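Beta-galactosidase (Geobacillus stearothermophilus, PDB 4OIF) probably hydrolyses terminal non-reducing beta-D-galactose residues in beta-D-galactosides, as a zinc-containing member of glycosyl hydrolase family 42. Local coordinates at residues Asn108-Arg113 / Pro209-Glu214. Numbering follows the deposited sequence.
Sequences NAARVR and PSPIGE
Two type I beta turns, Asn108 to Arg111 and Ser210 to Gly213, in two loops of the GH42 catalytic region, meet at the surface of the chain. Ser210 OG, anti to the backbone N (chi1 178°), donates to Ala109 O at 2.7 Å, from above the carbonyl plane. Ser210 OG also accepts from Ile212 N at 3.1 Å, which makes an ST turn. Ala109 O is gripped twice, because Arg111 NH1 also reaches it at 2.9 Å, in the carbonyl plane and on a lone pair. The Arg111 chain bends at chi2 (-46°), which brings the guanidinium edge back to Ala109 of its own turn. At that edge, Arg111 NH1 makes a weak hydrogen bond to Pro209 O at 3.5 Å, and Arg111 NH2 hydrogen-bonds Ser208 O. The zinc ion of Cys123, Cys163, Cys165 and Cys168 lies about 10 Å from the Arg111 side chain. An alanine at Ser210 would remove the hydroxyl and both its hydrogen bonds, and would probably leave the two turns less firmly joined. Beside these bonds, Ala109 CB packs on Pro211 CD at 3.7 Å, and Ile212 CD1 lies 3.6 Å from Ala110 O. Leu115 of the second subunit packs on Arg111, and Val112 packs on Ile212 of the third subunit.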
loop_
_atom_site.group_PDB
_atom_site.type_symbol
_atom_site.label_atom_id
_atom_site.label_comp_id
_atom_site.label_asym_id
_atom_site.label_seq_id
_atom_site.Cartn_x
_atom_site.Cartn_y
_atom_site.Cartn_z
ATOM N N ASN A 108 -10.178 -12.459 -14.417
ATOM C CA ASN A 108 -8.851 -11.912 -14.127
ATOM C C ASN A 108 -7.888 -12.999 -13.683
ATOM O O ASN A 108 -8.221 -14.188 -13.732
ATOM C CB ASN A 108 -8.901 -10.790 -13.088
ATOM C CG ASN A 108 -9.405 -11.242 -11.732
ATOM O OD1 ASN A 108 -9.519 -12.430 -11.444
ATOM N ND2 ASN A 108 -9.708 -10.274 -10.881
ATOM N N ALA A 109 -6.692 -12.592 -13.267
ATOM C CA ALA A 109 -5.653 -13.549 -12.901
ATOM C C ALA A 109 -6.063 -14.367 -11.681
ATOM O O ALA A 109 -5.755 -15.562 -11.597
ATOM C CB ALA A 109 -4.339 -12.835 -12.646
ATOM N N ALA A 110 -6.771 -13.723 -10.751
ATOM C CA ALA A 110 -7.251 -14.385 -9.530
ATOM C C ALA A 110 -8.481 -15.240 -9.788
ATOM O O ALA A 110 -9.116 -15.698 -8.852
ATOM C CB ALA A 110 -7.561 -13.366 -8.462
ATOM N N ARG A 111 -8.810 -15.420 -11.066
ATOM C CA ARG A 111 -9.937 -16.226 -11.534
ATOM C C ARG A 111 -11.329 -15.647 -11.173
ATOM O O ARG A 111 -12.333 -16.359 -11.174
ATOM C CB ARG A 111 -9.799 -17.666 -11.024
ATOM C CG ARG A 111 -8.436 -18.321 -11.348
ATOM C CD ARG A 111 -8.023 -18.087 -12.801
ATOM N NE ARG A 111 -7.143 -19.133 -13.313
ATOM C CZ ARG A 111 -5.859 -18.954 -13.615
ATOM N NH1 ARG A 111 -5.293 -17.754 -13.461
ATOM N NH2 ARG A 111 -5.142 -19.975 -14.081
ATOM N N VAL A 112 -11.391 -14.346 -10.911
ATOM C CA VAL A 112 -12.659 -13.664 -10.749
ATOM C C VAL A 112 -13.252 -13.246 -12.101
ATOM O O VAL A 112 -12.587 -12.598 -12.921
ATOM C CB VAL A 112 -12.510 -12.410 -9.867
ATOM C CG1 VAL A 112 -13.838 -11.692 -9.737
ATOM C CG2 VAL A 112 -11.973 -12.793 -8.503
ATOM N N ARG A 113 -14.502 -13.622 -12.338
ATOM C CA ARG A 113 -15.227 -13.123 -13.497
ATOM C C ARG A 113 -15.653 -11.672 -13.253
ATOM O O ARG A 113 -16.224 -11.336 -12.213
ATOM C CB ARG A 113 -16.452 -13.984 -13.796
ATOM C CG ARG A 113 -17.247 -13.514 -15.003
ATOM C CD ARG A 113 -16.548 -13.859 -16.310
ATOM N NE ARG A 113 -16.611 -15.294 -16.598
ATOM C CZ ARG A 113 -16.295 -15.845 -17.770
ATOM N NH1 ARG A 113 -15.891 -15.091 -18.786
ATOM N NH2 ARG A 113 -16.394 -17.154 -17.933
ATOM N N PRO A 209 -0.562 -18.370 -15.115
ATOM C CA PRO A 209 -0.076 -17.972 -13.794
ATOM C C PRO A 209 -1.132 -17.214 -13.000
ATOM O O PRO A 209 -2.008 -16.584 -13.590
ATOM C CB PRO A 209 1.122 -17.073 -14.119
ATOM C CG PRO A 209 0.850 -16.576 -15.491
ATOM C CD PRO A 209 0.225 -17.740 -16.187
ATOM N N SER A 210 -1.052 -17.288 -11.676
ATOM C CA SER A 210 -2.067 -16.692 -10.833
ATOM C C SER A 210 -1.568 -16.376 -9.438
ATOM O O SER A 210 -0.797 -17.140 -8.857
ATOM C CB SER A 210 -3.279 -17.609 -10.727
ATOM O OG SER A 210 -4.241 -17.032 -9.869
ATOM N N PRO A 211 -2.005 -15.229 -8.901
ATOM C CA PRO A 211 -1.729 -14.842 -7.516
ATOM C C PRO A 211 -2.247 -15.883 -6.514
ATOM O O PRO A 211 -1.771 -15.930 -5.376
ATOM C CB PRO A 211 -2.478 -13.508 -7.369
ATOM C CG PRO A 211 -3.468 -13.486 -8.507
ATOM C CD PRO A 211 -2.753 -14.189 -9.622
ATOM N N ILE A 212 -3.209 -16.705 -6.923
ATOM C CA ILE A 212 -3.736 -17.738 -6.029
ATOM C C ILE A 212 -3.408 -19.133 -6.539
ATOM O O ILE A 212 -3.971 -20.126 -6.056
ATOM C CB ILE A 212 -5.269 -17.641 -5.834
ATOM C CG1 ILE A 212 -6.000 -17.839 -7.164
ATOM C CG2 ILE A 212 -5.649 -16.330 -5.169
ATOM C CD1 ILE A 212 -7.459 -18.306 -7.002
ATOM N N GLY A 213 -2.491 -19.198 -7.501
ATOM C CA GLY A 213 -2.039 -20.458 -8.053
ATOM C C GLY A 213 -0.525 -20.519 -8.224
ATOM O O GLY A 213 0.236 -20.598 -7.263
ATOM N N GLU A 214 -0.086 -20.496 -9.476
ATOM C CA GLU A 214 1.322 -20.611 -9.798
ATOM C C GLU A 214 1.856 -19.279 -10.314
ATOM O O GLU A 214 1.400 -18.789 -11.335
ATOM C CB GLU A 214 1.536 -21.698 -10.846
ATOM C CG GLU A 214 2.991 -21.956 -11.153
ATOM C CD GLU A 214 3.763 -22.349 -9.909
ATOM O OE1 GLU A 214 4.364 -21.451 -9.262
ATOM O OE2 GLU A 214 3.744 -23.557 -9.572
#